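Long-range contacts in thioredoxin family protein (Pseudomonas aeruginosa, PDB 1Z6N), which is of unknown function but belongs to the thioredoxin family, binds magnesium and carries a CxxC pattern consistent with a thiol-disulfide redox role: residues L59-M64 against A89-G94; E63-D68 against I109-V114; S3-F8 against E119-L124; A74-A79 against H153-V158; E47-I52 against Q80-N85. All coordinates share one frame; numbering follows the deposited sequence.

Contact 1. Residues L59-M64 against A89-G94; sequences LVAGEM and AIISKG
Val60 and Ile90 sit side by side on one face of two parallel strands, with Val60 CB 3.9 Å from Ile90 CG1. On the other face Ile91, on the neighbouring strand, reaches both Leu59 and Ala61: its CG2 lies 4.3 Å from Leu59 CD1, while CG1 comes to Ala61 CB. That CG1 stands between the backbone N and the carbonyl carbon (chi1 61°), which sets it 3.4 Å from Val60 O. Three backbone bonds, Val60 N to Ala89 O, Ile91 N to Val60 O and Gly62 N to Ile91 O, fix the parallel register. The Glu63 and Lys93 side chains cross at about a right angle. A bend at chi2 (-96°) turns Glu63 CD toward Lys93; beyond it, OE1 lies 2.9 Å from Lys93 N, which meets its anti lone pair. A water donates to Glu63 OE1 and accepts from Gly94 N. The negative charge would probably be stabilised by the N-terminal end of helix 93-99, which Ser92 OG caps at Arg95 N. Strands 56-61 and 86-91 are the parallel arms of a beta-alpha-beta unit connected by helix 67-82; helix 4-10 packs on Leu59 and Ala89, helix 14-19 on Ile90, and strand 113-117 flanks 56-61.

Contact 2. Residues E63-D68 against I109-V114; sequences EMWCPD and IAIPLV
Ile111 reaches into the turn formed by Glu63-Cys66, and its side chain carries most of the contact. From CB, CG1 stands between the backbone N and the carbonyl carbon (chi1 53°) and passes Cys66 SG at 3.8 Å. CD1, at the tip, ends among three side chains: it is 3.7 Å from Cys66 CB, equally near Glu63 CG, and 3.9 Å from Trp65 CH2, the Trp65 and Ile111 side chains crossing at about a right angle. Glu63 holds the indole: Trp65 NE1 donates to Glu63 OE2 at 2.9 Å, a bent bond (141° at the hydrogen) tilted from both the ring and the carboxylate plane, and Glu63 CB lies against one ring face near the rim. A cis-proline loop beside a CxxC-type helix start is a thioredoxin hallmark. Here Ile111, just before the cis-proline, packs on Cys66, probably the first cysteine of that pattern, while Pro112 touches Cys69 and sets its CD 3.6 Å from Asp68 CB. Buried Asp68 OD1 has a salt bridge to Arg130 and a hydrogen bond to Tyr145. Across the contact the chemistry is mostly apolar, with Cys66 SG 3.7 Å from Ile111 O; that sulfur also caps the start of helix 67-82, consistent with a sheltered thiol site.

Contact 3. Residues S3-F8 against E119-L124; sequences SYAELF and EEFNLL
Phe121 has its backbone in the left-handed region (phi 62°), and its CG is anti to the carbonyl carbon (chi1 -67°), which starts the ring off toward helix 4-10. The ring lies flat against Ala5. Ala5 CB stands over the centre of one face, 3.8 Å from the ring centroid and only 11° off the normal, a clear CH-pi contact. Ala5 CA is over the same ring, 3.6 Å from Phe121 CE1. The CE1 corner also approaches Phe8 CB at 4.0 Å, one helical turn on from Tyr4, whose CB lies 4.2 Å from Phe121 CD1. The phenylalanine thus rests on three residues of a single helical surface. This places the N-terminal helix against the turn between strands 113-117 and 123-128, the antiparallel hairpin at one edge of the mixed sheet. Tyr4 runs farther along that hairpin: its OH meets Leu123 CD2 at 3.7 Å, the two side chains crossing obliquely, and CE2 lies 4.3 Å from Leu123 CB. The tyrosine ring also reaches Leu115 and Leu117 and forms a cation-pi pair with Arg103. At the helix start Ser3 and Glu6 make a capping box. Ser3 OG accepts from Glu6 N at 3.0 Å, and Ser3 N gives its hydrogen to Glu6 OE1, met on the anti side, well out of the carboxylate plane. Arg57 of strand 56-61 packs on both Phe8 and Phe121.

Contact 4. Residues A74-A79 against H153-V158; sequences AALDFA and HAIGDV
Residues 74-79 and 153-158 are both fully helical, and their axes pass 8.7 Å apart at a crossing angle of -63°. The backbones come nearest at Leu76 and Ile155, with CA atoms 5.8 Å apart. Small residues line part of the interface: Ala75 and Ala154 both point toward the other helix, their CB atoms 4.1 Å apart. Ile155 lies alongside, against Ala75 and Ala79. Its CG1 is anti to the carbonyl carbon (chi1 -61°), and CG1 and CD1 both lie against the backbone of the other helix, CD1 3.5 Å from Ala75 O. The branch CG2 turns to Ala79, 4.0 Å from its CB, while CD1 also nears the edge of the Phe78 ring, close to the ring plane, at 4.4 Å from CD2. From the opposite helix Leu76 extends past Ala154. Leu76 CD2 is 3.7 Å from Val158 CG2, the two side chains crossing at a slant, and it also touches Ala154 O. Every one of these contacts is made by carbon, apart from the carbonyl oxygens of Ala75 and Ala154 brushed by methyl and methylene groups. Helix 67-82 and helix 151-164 lie on the same side of the sheet: Leu76 rests on Val114 and Val158 on Val116 of strand 113-117, and Ala154 reaches Phe127 of strand 123-128. Helix 23-39 packs against Ala75 and Phe78, and Leu41 adjoins Ile155.

Contact 5. Residues E47-I52 against Q80-N85; sequences ERLQRI and QRLQPN
Leu49 meets both Leu82 and Gln83. Before it, Glu47 OE1 forms a salt bridge of 2.7 Å with Arg51 NE, just past the end of the helix. At Leu49, CG is anti to the backbone N (chi1 -157°); farther out, CD2 comes within 3.7 Å of Leu82 CD1, the two leucines crossing at about a right angle. The Leu49 and Gln83 side chains slide past each other in opposite directions, with Leu49 CG 4.0 Å from Gln83 CB. The backbone oxygen of Leu49 accepts a hydrogen bond from the other segment: Gln83 NE2 donates to Leu49 O at 3.2 Å, nearly straight at the hydrogen (167°), the acceptor lying in the amide plane. A bend at chi2 (43°) turns CD of Gln83 toward the Leu49 and Ile52 carbonyls, and OE1 accepts from Asn85 N at 3.0 Å on a lone pair. Both ends of the amide are therefore used, which fixes its rotation; the NE2 bond links the two segments. Ile52, after the helix, lays CB 4.0 Å from Gln83 CG and sets CG2 against Asn85 CB. The contact joins the C-terminal ends of helices 43-50 and 67-82; helix 151-164 packs on Leu49 and Ile52, and Ile86 of strand 86-91 touches Leu49.

Helix 67-82 ties most of these contacts together: contact 2 holds its start, contact 4 its middle and contact 5 its end. Contacts 1 and 2 share Glu63, have centres about 7 Å apart, and join where Ala61 N lies 2.8 Å from Leu113 O, a probable hydrogen bond between neighbouring strands. Contact 4 meets contact 2 through Leu76 and Val114, and contact 5 through Ala79 and Leu49. On the other face of the sheet, contact 3 touches contact 1, with Ala89 CB 3.4 Å from Phe8 O. The presumed redox site lies at contact 2; the side chain of Ala89 is about 10 Å from the bound magnesium ion.

Contact 1. Residues L59-M64 against A89-G94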
# COMPACT_ATOMS: atom_id res chain seq x y z
N LEU A 59 -3.59 -1.59 -6.91
CA LEU A 59 -2.64 -1.15 -7.94
C LEU A 59 -1.77 -0.08 -7.32
O LEU A 59 -2.23 1.01 -6.96
CB LEU A 59 -3.36 -0.61 -9.17
CG LEU A 59 -2.46 -0.04 -10.27
CD1 LEU A 59 -1.45 -1.10 -10.79
CD2 LEU A 59 -3.31 0.48 -11.41
N VAL A 60 -0.48 -0.39 -7.20
CA VAL A 60 0.42 0.47 -6.45
C VAL A 60 1.51 1.04 -7.34
O VAL A 60 2.08 0.32 -8.13
CB VAL A 60 1.14 -0.35 -5.35
CG1 VAL A 60 2.12 0.53 -4.57
CG2 VAL A 60 0.13 -0.97 -4.39
N ALA A 61 1.78 2.34 -7.22
CA ALA A 61 3.00 2.90 -7.82
C ALA A 61 3.99 3.13 -6.67
O ALA A 61 3.69 3.82 -5.70
CB ALA A 61 2.71 4.20 -8.54
N GLY A 62 5.16 2.51 -6.79
CA GLY A 62 6.12 2.57 -5.70
C GLY A 62 7.52 2.22 -6.17
O GLY A 62 7.71 1.74 -7.29
N GLU A 63 8.49 2.48 -5.30
CA GLU A 63 9.91 2.27 -5.60
C GLU A 63 10.61 1.83 -4.32
O GLU A 63 10.33 2.35 -3.24
CB GLU A 63 10.56 3.57 -6.07
CG GLU A 63 9.92 4.21 -7.31
CD GLU A 63 10.60 3.89 -8.65
OE1 GLU A 63 9.89 3.91 -9.68
OE2 GLU A 63 11.82 3.68 -8.67
N MET A 64 11.55 0.90 -4.46
CA MET A 64 12.22 0.36 -3.28
C MET A 64 13.14 1.33 -2.53
O MET A 64 13.49 1.07 -1.38
CB MET A 64 12.97 -0.94 -3.61
CG MET A 64 12.09 -2.17 -3.54
SD MET A 64 11.53 -2.64 -1.83
CE MET A 64 13.15 -3.27 -1.18
N ALA A 89 -0.23 -5.33 -6.81
CA ALA A 89 0.72 -5.38 -7.93
C ALA A 89 1.32 -4.00 -8.02
O ALA A 89 0.61 -2.99 -7.87
CB ALA A 89 0.02 -5.72 -9.21
N ILE A 90 2.63 -3.93 -8.28
CA ILE A 90 3.36 -2.66 -8.15
C ILE A 90 4.03 -2.25 -9.47
O ILE A 90 4.79 -3.02 -10.06
CB ILE A 90 4.44 -2.79 -7.06
CG1 ILE A 90 3.76 -3.17 -5.72
CG2 ILE A 90 5.20 -1.50 -6.85
CD1 ILE A 90 4.68 -3.94 -4.74
N ILE A 91 3.68 -1.05 -9.92
CA ILE A 91 4.31 -0.40 -11.09
C ILE A 91 5.20 0.73 -10.61
O ILE A 91 5.19 1.09 -9.43
CB ILE A 91 3.27 0.15 -12.08
CG1 ILE A 91 2.40 1.22 -11.41
CG2 ILE A 91 2.44 -1.00 -12.65
CD1 ILE A 91 1.43 1.95 -12.39
N SER A 92 6.01 1.26 -11.53
CA SER A 92 7.00 2.28 -11.15
C SER A 92 6.37 3.66 -10.96
O SER A 92 5.27 3.95 -11.44
CB SER A 92 8.07 2.40 -12.21
OG SER A 92 7.51 3.01 -13.37
N LYS A 93 7.09 4.56 -10.28
CA LYS A 93 6.68 5.95 -10.20
C LYS A 93 6.56 6.56 -11.59
O LYS A 93 5.59 7.27 -11.89
CB LYS A 93 7.71 6.71 -9.37
CG LYS A 93 7.37 8.19 -9.22
CD LYS A 93 8.37 8.89 -8.30
CE LYS A 93 8.27 10.42 -8.47
NZ LYS A 93 9.32 11.16 -7.72
N GLY A 94 7.54 6.27 -12.45
CA GLY A 94 7.53 6.84 -13.80
C GLY A 94 6.30 6.42 -14.58
O GLY A 94 5.70 7.23 -15.31
O HOH W 1 10.26 5.17 -12.04

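Contact 2. Residues E63-D68 against I109-V114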
# COMPACT_ATOMS: atom_id res chain seq x y z
N GLU A 63 8.49 2.48 -5.30
CA GLU A 63 9.91 2.27 -5.60
C GLU A 63 10.61 1.83 -4.32
O GLU A 63 10.33 2.35 -3.24
CB GLU A 63 10.56 3.57 -6.07
CG GLU A 63 9.92 4.21 -7.31
CD GLU A 63 10.60 3.89 -8.65
OE1 GLU A 63 9.89 3.91 -9.68
OE2 GLU A 63 11.82 3.68 -8.67
N MET A 64 11.55 0.90 -4.46
CA MET A 64 12.22 0.36 -3.28
C MET A 64 13.14 1.33 -2.53
O MET A 64 13.49 1.07 -1.38
CB MET A 64 12.97 -0.94 -3.61
CG MET A 64 12.09 -2.17 -3.54
SD MET A 64 11.53 -2.64 -1.83
CE MET A 64 13.15 -3.27 -1.18
N TRP A 65 13.56 2.41 -3.19
CA TRP A 65 14.39 3.41 -2.52
C TRP A 65 13.60 4.34 -1.61
O TRP A 65 14.18 5.10 -0.85
CB TRP A 65 15.19 4.22 -3.54
CG TRP A 65 14.35 4.78 -4.64
CD1 TRP A 65 14.18 4.23 -5.88
CD2 TRP A 65 13.55 5.98 -4.62
NE1 TRP A 65 13.34 5.01 -6.64
CE2 TRP A 65 12.93 6.09 -5.88
CE3 TRP A 65 13.29 6.98 -3.65
CZ2 TRP A 65 12.07 7.15 -6.22
CZ3 TRP A 65 12.41 8.03 -3.99
CH2 TRP A 65 11.82 8.10 -5.25
N CYS A 66 12.27 4.33 -1.75
CA CYS A 66 11.41 5.28 -1.05
C CYS A 66 11.04 4.73 0.34
O CYS A 66 10.42 3.68 0.42
CB CYS A 66 10.16 5.52 -1.88
SG CYS A 66 8.92 6.44 -0.96
N PRO A 67 11.45 5.43 1.43
CA PRO A 67 11.10 4.96 2.77
C PRO A 67 9.61 4.80 3.00
O PRO A 67 9.19 3.87 3.69
CB PRO A 67 11.68 6.06 3.68
CG PRO A 67 12.86 6.52 2.92
CD PRO A 67 12.34 6.59 1.49
N ASP A 68 8.81 5.69 2.39
CA ASP A 68 7.36 5.60 2.54
C ASP A 68 6.84 4.32 1.87
O ASP A 68 5.88 3.73 2.35
CB ASP A 68 6.67 6.83 1.95
CG ASP A 68 7.10 8.09 2.63
OD1 ASP A 68 6.83 8.20 3.84
OD2 ASP A 68 7.72 8.95 1.98
N ILE A 109 3.19 12.70 -8.78
CA ILE A 109 3.01 11.40 -8.14
C ILE A 109 3.87 11.29 -6.89
O ILE A 109 5.10 11.19 -6.98
CB ILE A 109 3.36 10.23 -9.09
CG1 ILE A 109 2.48 10.28 -10.36
CG2 ILE A 109 3.19 8.90 -8.36
CD1 ILE A 109 0.95 10.02 -10.13
N ALA A 110 3.23 11.32 -5.73
CA ALA A 110 3.89 11.05 -4.46
C ALA A 110 3.69 9.57 -4.19
O ALA A 110 2.58 9.05 -4.33
CB ALA A 110 3.25 11.90 -3.35
N ILE A 111 4.77 8.90 -3.83
CA ILE A 111 4.71 7.45 -3.66
C ILE A 111 4.84 7.05 -2.18
O ILE A 111 5.48 7.76 -1.40
CB ILE A 111 5.77 6.71 -4.54
CG1 ILE A 111 7.17 7.28 -4.28
CG2 ILE A 111 5.37 6.77 -6.03
CD1 ILE A 111 8.27 6.47 -4.90
N PRO A 112 4.23 5.91 -1.79
CA PRO A 112 3.44 5.01 -2.65
C PRO A 112 2.07 5.58 -2.94
O PRO A 112 1.43 6.16 -2.06
CB PRO A 112 3.28 3.77 -1.78
CG PRO A 112 3.34 4.27 -0.38
CD PRO A 112 4.34 5.40 -0.41
N LEU A 113 1.63 5.41 -4.18
CA LEU A 113 0.26 5.70 -4.57
C LEU A 113 -0.45 4.36 -4.66
O LEU A 113 -0.05 3.51 -5.45
CB LEU A 113 0.25 6.42 -5.92
CG LEU A 113 -1.11 6.60 -6.60
CD1 LEU A 113 -2.02 7.48 -5.74
CD2 LEU A 113 -0.96 7.19 -8.02
N VAL A 114 -1.49 4.18 -3.85
CA VAL A 114 -2.19 2.92 -3.78
C VAL A 114 -3.63 3.13 -4.23
O VAL A 114 -4.40 3.83 -3.56
CB VAL A 114 -2.17 2.33 -2.35
CG1 VAL A 114 -2.90 1.01 -2.31
CG2 VAL A 114 -0.72 2.14 -1.85

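Contact 3. Residues S3-F8 against E119-L124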
# COMPACT_ATOMS: atom_id res chain seq x y z
N SER A 3 -5.68 0.46 -19.37
CA SER A 3 -6.73 0.20 -18.38
C SER A 3 -6.07 -0.15 -17.04
O SER A 3 -4.90 -0.55 -16.99
CB SER A 3 -7.65 -0.93 -18.82
OG SER A 3 -6.91 -2.16 -18.83
N TYR A 4 -6.83 -0.05 -15.95
CA TYR A 4 -6.31 -0.51 -14.67
C TYR A 4 -5.97 -2.01 -14.71
O TYR A 4 -5.00 -2.46 -14.09
CB TYR A 4 -7.31 -0.25 -13.54
CG TYR A 4 -7.48 1.21 -13.22
CD1 TYR A 4 -6.39 2.02 -12.96
CD2 TYR A 4 -8.74 1.78 -13.15
CE1 TYR A 4 -6.53 3.37 -12.65
CE2 TYR A 4 -8.91 3.13 -12.84
CZ TYR A 4 -7.80 3.92 -12.59
OH TYR A 4 -7.94 5.26 -12.29
N ALA A 5 -6.77 -2.78 -15.45
CA ALA A 5 -6.49 -4.22 -15.60
C ALA A 5 -5.14 -4.45 -16.27
O ALA A 5 -4.36 -5.28 -15.83
CB ALA A 5 -7.62 -4.92 -16.36
N GLU A 6 -4.87 -3.67 -17.32
CA GLU A 6 -3.60 -3.77 -18.05
C GLU A 6 -2.41 -3.39 -17.16
O GLU A 6 -1.37 -4.06 -17.16
CB GLU A 6 -3.63 -2.91 -19.32
CG GLU A 6 -4.53 -3.52 -20.39
CD GLU A 6 -4.74 -2.65 -21.60
OE1 GLU A 6 -4.66 -1.40 -21.50
OE2 GLU A 6 -5.02 -3.22 -22.68
N LEU A 7 -2.57 -2.31 -16.40
CA LEU A 7 -1.51 -1.88 -15.48
C LEU A 7 -1.31 -2.87 -14.36
O LEU A 7 -0.18 -3.22 -14.01
CB LEU A 7 -1.85 -0.51 -14.88
CG LEU A 7 -1.86 0.63 -15.90
CD1 LEU A 7 -2.42 1.90 -15.28
CD2 LEU A 7 -0.42 0.88 -16.43
N PHE A 8 -2.41 -3.35 -13.77
CA PHE A 8 -2.29 -4.37 -12.72
C PHE A 8 -1.55 -5.63 -13.22
O PHE A 8 -0.69 -6.21 -12.52
CB PHE A 8 -3.67 -4.73 -12.15
CG PHE A 8 -3.61 -5.54 -10.89
CD1 PHE A 8 -3.51 -4.92 -9.65
CD2 PHE A 8 -3.63 -6.93 -10.94
CE1 PHE A 8 -3.42 -5.66 -8.48
CE2 PHE A 8 -3.56 -7.68 -9.76
CZ PHE A 8 -3.45 -7.03 -8.53
N GLU A 119 -13.30 -6.16 -7.77
CA GLU A 119 -13.05 -7.25 -8.72
C GLU A 119 -13.33 -6.87 -10.18
O GLU A 119 -12.77 -7.47 -11.09
CB GLU A 119 -13.77 -8.54 -8.31
CG GLU A 119 -13.00 -9.79 -8.75
CD GLU A 119 -13.66 -11.10 -8.36
OE1 GLU A 119 -14.75 -11.07 -7.74
OE2 GLU A 119 -13.10 -12.17 -8.68
N GLU A 120 -14.17 -5.85 -10.40
CA GLU A 120 -14.44 -5.33 -11.75
C GLU A 120 -13.48 -4.20 -12.16
O GLU A 120 -13.71 -3.53 -13.18
CB GLU A 120 -15.89 -4.85 -11.87
CG GLU A 120 -16.92 -5.70 -11.16
CD GLU A 120 -17.12 -7.06 -11.80
OE1 GLU A 120 -18.29 -7.52 -11.85
OE2 GLU A 120 -16.12 -7.68 -12.24
N PHE A 121 -12.44 -3.98 -11.36
CA PHE A 121 -11.50 -2.88 -11.56
C PHE A 121 -12.14 -1.49 -11.48
O PHE A 121 -11.65 -0.55 -12.10
CB PHE A 121 -10.71 -3.03 -12.87
CG PHE A 121 -9.78 -4.19 -12.87
CD1 PHE A 121 -8.52 -4.08 -12.29
CD2 PHE A 121 -10.18 -5.41 -13.42
CE1 PHE A 121 -7.66 -5.16 -12.28
CE2 PHE A 121 -9.32 -6.50 -13.42
CZ PHE A 121 -8.06 -6.37 -12.85
N ASN A 122 -13.23 -1.37 -10.72
CA ASN A 122 -13.76 -0.05 -10.37
C ASN A 122 -12.86 0.53 -9.30
O ASN A 122 -12.47 -0.17 -8.36
CB ASN A 122 -15.19 -0.12 -9.81
CG ASN A 122 -16.17 -0.74 -10.77
OD1 ASN A 122 -16.88 -1.68 -10.40
ND2 ASN A 122 -16.24 -0.22 -11.98
N LEU A 123 -12.52 1.81 -9.44
CA LEU A 123 -11.70 2.52 -8.48
C LEU A 123 -12.52 2.96 -7.28
O LEU A 123 -13.46 3.77 -7.40
CB LEU A 123 -11.06 3.74 -9.15
CG LEU A 123 -10.18 4.64 -8.29
CD1 LEU A 123 -8.98 3.88 -7.76
CD2 LEU A 123 -9.72 5.84 -9.11
N LEU A 124 -12.18 2.43 -6.11
CA LEU A 124 -12.94 2.70 -4.89
C LEU A 124 -12.36 3.84 -4.07
O LEU A 124 -13.09 4.50 -3.31
CB LEU A 124 -13.01 1.43 -4.03
CG LEU A 124 -13.51 0.14 -4.71
CD1 LEU A 124 -13.54 -1.01 -3.71
CD2 LEU A 124 -14.87 0.32 -5.34

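Contact 4. Residues A74-A79 against H153-V158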
# COMPACT_ATOMS: atom_id res chain seq x y z
N ALA A 74 5.29 -2.75 3.13
CA ALA A 74 5.49 -3.89 4.05
C ALA A 74 4.18 -4.19 4.80
O ALA A 74 3.81 -5.35 4.98
CB ALA A 74 6.63 -3.61 5.03
N ALA A 75 3.49 -3.13 5.22
CA ALA A 75 2.23 -3.31 5.97
C ALA A 75 1.13 -3.90 5.08
O ALA A 75 0.43 -4.83 5.49
CB ALA A 75 1.78 -1.98 6.59
N LEU A 76 0.98 -3.35 3.88
CA LEU A 76 -0.07 -3.82 2.97
C LEU A 76 0.21 -5.25 2.48
O LEU A 76 -0.71 -6.03 2.31
CB LEU A 76 -0.30 -2.83 1.82
CG LEU A 76 -0.87 -1.47 2.26
CD1 LEU A 76 -1.02 -0.56 1.06
CD2 LEU A 76 -2.22 -1.62 3.00
N ASP A 77 1.48 -5.59 2.30
CA ASP A 77 1.83 -6.97 1.99
C ASP A 77 1.48 -7.92 3.13
O ASP A 77 0.98 -9.04 2.90
CB ASP A 77 3.31 -7.09 1.64
CG ASP A 77 3.74 -8.53 1.48
OD1 ASP A 77 3.34 -9.15 0.46
OD2 ASP A 77 4.45 -9.04 2.37
N PHE A 78 1.72 -7.48 4.36
CA PHE A 78 1.32 -8.29 5.52
C PHE A 78 -0.18 -8.56 5.48
O PHE A 78 -0.62 -9.70 5.67
CB PHE A 78 1.76 -7.60 6.80
CG PHE A 78 1.46 -8.37 8.06
CD1 PHE A 78 2.00 -9.64 8.27
CD2 PHE A 78 0.67 -7.81 9.05
CE1 PHE A 78 1.72 -10.34 9.46
CE2 PHE A 78 0.40 -8.51 10.23
CZ PHE A 78 0.92 -9.77 10.42
N ALA A 79 -0.97 -7.54 5.15
CA ALA A 79 -2.42 -7.69 5.04
C ALA A 79 -2.81 -8.69 3.95
O ALA A 79 -3.70 -9.51 4.15
CB ALA A 79 -3.11 -6.34 4.82
N HIS A 153 -1.91 1.35 10.69
CA HIS A 153 -2.76 2.42 10.14
C HIS A 153 -2.83 2.40 8.62
O HIS A 153 -3.87 2.79 8.05
CB HIS A 153 -2.28 3.80 10.61
CG HIS A 153 -2.23 3.95 12.09
ND1 HIS A 153 -1.30 3.31 12.88
CD2 HIS A 153 -2.98 4.70 12.94
CE1 HIS A 153 -1.49 3.64 14.14
NE2 HIS A 153 -2.50 4.49 14.21
N ALA A 154 -1.76 1.96 7.95
CA ALA A 154 -1.80 1.84 6.50
C ALA A 154 -2.86 0.80 6.12
O ALA A 154 -3.65 1.01 5.19
CB ALA A 154 -0.41 1.43 5.96
N ILE A 155 -2.89 -0.31 6.87
CA ILE A 155 -3.87 -1.36 6.66
C ILE A 155 -5.28 -0.84 6.94
O ILE A 155 -6.20 -1.06 6.13
CB ILE A 155 -3.58 -2.60 7.53
CG1 ILE A 155 -2.20 -3.19 7.17
CG2 ILE A 155 -4.68 -3.65 7.36
CD1 ILE A 155 -1.71 -4.27 8.16
N GLY A 156 -5.45 -0.16 8.07
CA GLY A 156 -6.75 0.42 8.47
C GLY A 156 -7.29 1.38 7.43
O GLY A 156 -8.49 1.35 7.11
N ASP A 157 -6.42 2.24 6.89
CA ASP A 157 -6.87 3.20 5.88
C ASP A 157 -7.41 2.48 4.64
O ASP A 157 -8.45 2.87 4.08
CB ASP A 157 -5.74 4.14 5.44
CG ASP A 157 -5.39 5.21 6.48
OD1 ASP A 157 -5.90 5.18 7.63
OD2 ASP A 157 -4.57 6.08 6.10
N VAL A 158 -6.69 1.46 4.17
CA VAL A 158 -7.13 0.73 2.98
C VAL A 158 -8.42 -0.04 3.28
O VAL A 158 -9.33 -0.06 2.45
CB VAL A 158 -6.02 -0.20 2.46
CG1 VAL A 158 -6.56 -1.20 1.45
CG2 VAL A 158 -4.91 0.65 1.84

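Contact 5. Residues E47-I52 against Q80-N85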
# COMPACT_ATOMS: atom_id res chain seq x y z
N GLU A 47 -10.16 -8.45 12.93
CA GLU A 47 -11.58 -8.65 12.66
C GLU A 47 -12.00 -8.05 11.32
O GLU A 47 -12.58 -8.75 10.49
CB GLU A 47 -12.42 -8.08 13.81
CG GLU A 47 -13.90 -7.82 13.49
CD GLU A 47 -14.68 -9.09 13.17
OE1 GLU A 47 -15.69 -8.99 12.43
OE2 GLU A 47 -14.30 -10.18 13.66
N ARG A 48 -11.69 -6.76 11.12
CA ARG A 48 -12.00 -6.03 9.88
C ARG A 48 -11.43 -6.74 8.66
O ARG A 48 -12.08 -6.85 7.62
CB ARG A 48 -11.46 -4.59 9.96
CG ARG A 48 -12.25 -3.62 10.84
CD ARG A 48 -11.49 -2.30 11.07
NE ARG A 48 -11.52 -1.39 9.92
CZ ARG A 48 -10.82 -0.25 9.82
NH1 ARG A 48 -10.92 0.51 8.74
NH2 ARG A 48 -10.02 0.14 10.81
N LEU A 49 -10.20 -7.22 8.79
CA LEU A 49 -9.50 -7.94 7.73
C LEU A 49 -10.15 -9.28 7.41
O LEU A 49 -10.21 -9.70 6.25
CB LEU A 49 -8.05 -8.14 8.17
CG LEU A 49 -6.92 -8.38 7.18
CD1 LEU A 49 -6.84 -7.29 6.12
CD2 LEU A 49 -5.64 -8.41 7.99
N GLN A 50 -10.65 -9.96 8.44
CA GLN A 50 -11.32 -11.24 8.30
C GLN A 50 -12.65 -11.13 7.53
O GLN A 50 -13.05 -12.06 6.83
CB GLN A 50 -11.55 -11.84 9.69
CG GLN A 50 -11.72 -13.35 9.74
CD GLN A 50 -11.72 -13.88 11.18
OE1 GLN A 50 -10.78 -13.66 11.94
NE2 GLN A 50 -12.79 -14.60 11.54
N ARG A 51 -13.31 -9.97 7.65
CA ARG A 51 -14.61 -9.73 7.01
C ARG A 51 -14.57 -9.52 5.48
O ARG A 51 -15.61 -9.37 4.85
CB ARG A 51 -15.32 -8.53 7.65
CG ARG A 51 -15.73 -8.69 9.10
CD ARG A 51 -16.70 -7.59 9.51
NE ARG A 51 -16.32 -6.97 10.78
CZ ARG A 51 -15.80 -5.74 10.90
NH1 ARG A 51 -15.49 -5.27 12.10
NH2 ARG A 51 -15.62 -4.98 9.82
N ILE A 52 -13.37 -9.50 4.90
CA ILE A 52 -13.24 -9.29 3.45
C ILE A 52 -13.55 -10.58 2.70
O ILE A 52 -12.74 -11.51 2.70
CB ILE A 52 -11.83 -8.74 3.07
CG1 ILE A 52 -11.44 -7.52 3.93
CG2 ILE A 52 -11.74 -8.43 1.56
CD1 ILE A 52 -12.37 -6.31 3.86
N GLN A 80 -2.14 -8.63 2.80
CA GLN A 80 -2.46 -9.55 1.72
C GLN A 80 -2.08 -11.00 2.06
O GLN A 80 -2.71 -11.95 1.59
CB GLN A 80 -1.83 -9.09 0.40
CG GLN A 80 -0.41 -9.59 0.15
CD GLN A 80 0.10 -9.18 -1.22
OE1 GLN A 80 1.29 -8.82 -1.41
NE2 GLN A 80 -0.80 -9.20 -2.20
N ARG A 81 -1.05 -11.17 2.89
CA ARG A 81 -0.67 -12.51 3.33
C ARG A 81 -1.68 -13.08 4.32
O ARG A 81 -1.93 -14.29 4.33
CB ARG A 81 0.75 -12.50 3.90
CG ARG A 81 1.78 -12.28 2.80
CD ARG A 81 3.21 -12.40 3.28
NE ARG A 81 3.63 -11.26 4.10
CZ ARG A 81 3.86 -11.33 5.41
NH1 ARG A 81 3.71 -12.48 6.05
NH2 ARG A 81 4.25 -10.25 6.07
N LEU A 82 -2.28 -12.21 5.13
CA LEU A 82 -3.33 -12.62 6.08
C LEU A 82 -4.68 -12.79 5.40
O LEU A 82 -5.52 -13.58 5.85
CB LEU A 82 -3.45 -11.59 7.20
CG LEU A 82 -2.26 -11.39 8.14
CD1 LEU A 82 -2.53 -10.17 9.00
CD2 LEU A 82 -1.98 -12.62 9.01
N GLN A 83 -4.90 -12.02 4.33
CA GLN A 83 -6.18 -12.03 3.63
C GLN A 83 -5.94 -12.11 2.12
O GLN A 83 -5.82 -11.08 1.46
CB GLN A 83 -7.00 -10.79 4.03
CG GLN A 83 -8.38 -10.65 3.37
CD GLN A 83 -9.15 -11.94 3.30
OE1 GLN A 83 -8.97 -12.74 2.38
NE2 GLN A 83 -10.03 -12.16 4.28
N PRO A 84 -5.82 -13.33 1.57
CA PRO A 84 -5.56 -13.60 0.15
C PRO A 84 -6.55 -12.92 -0.81
O PRO A 84 -6.22 -12.76 -1.98
CB PRO A 84 -5.67 -15.14 0.05
CG PRO A 84 -6.36 -15.56 1.30
CD PRO A 84 -5.91 -14.59 2.33
N ASN A 85 -7.72 -12.52 -0.32
CA ASN A 85 -8.69 -11.78 -1.13
C ASN A 85 -8.18 -10.40 -1.58
O ASN A 85 -8.74 -9.80 -2.51
CB ASN A 85 -10.03 -11.62 -0.40
CG ASN A 85 -10.93 -12.85 -0.53
OD1 ASN A 85 -11.83 -13.04 0.28
ND2 ASN A 85 -10.68 -13.67 -1.54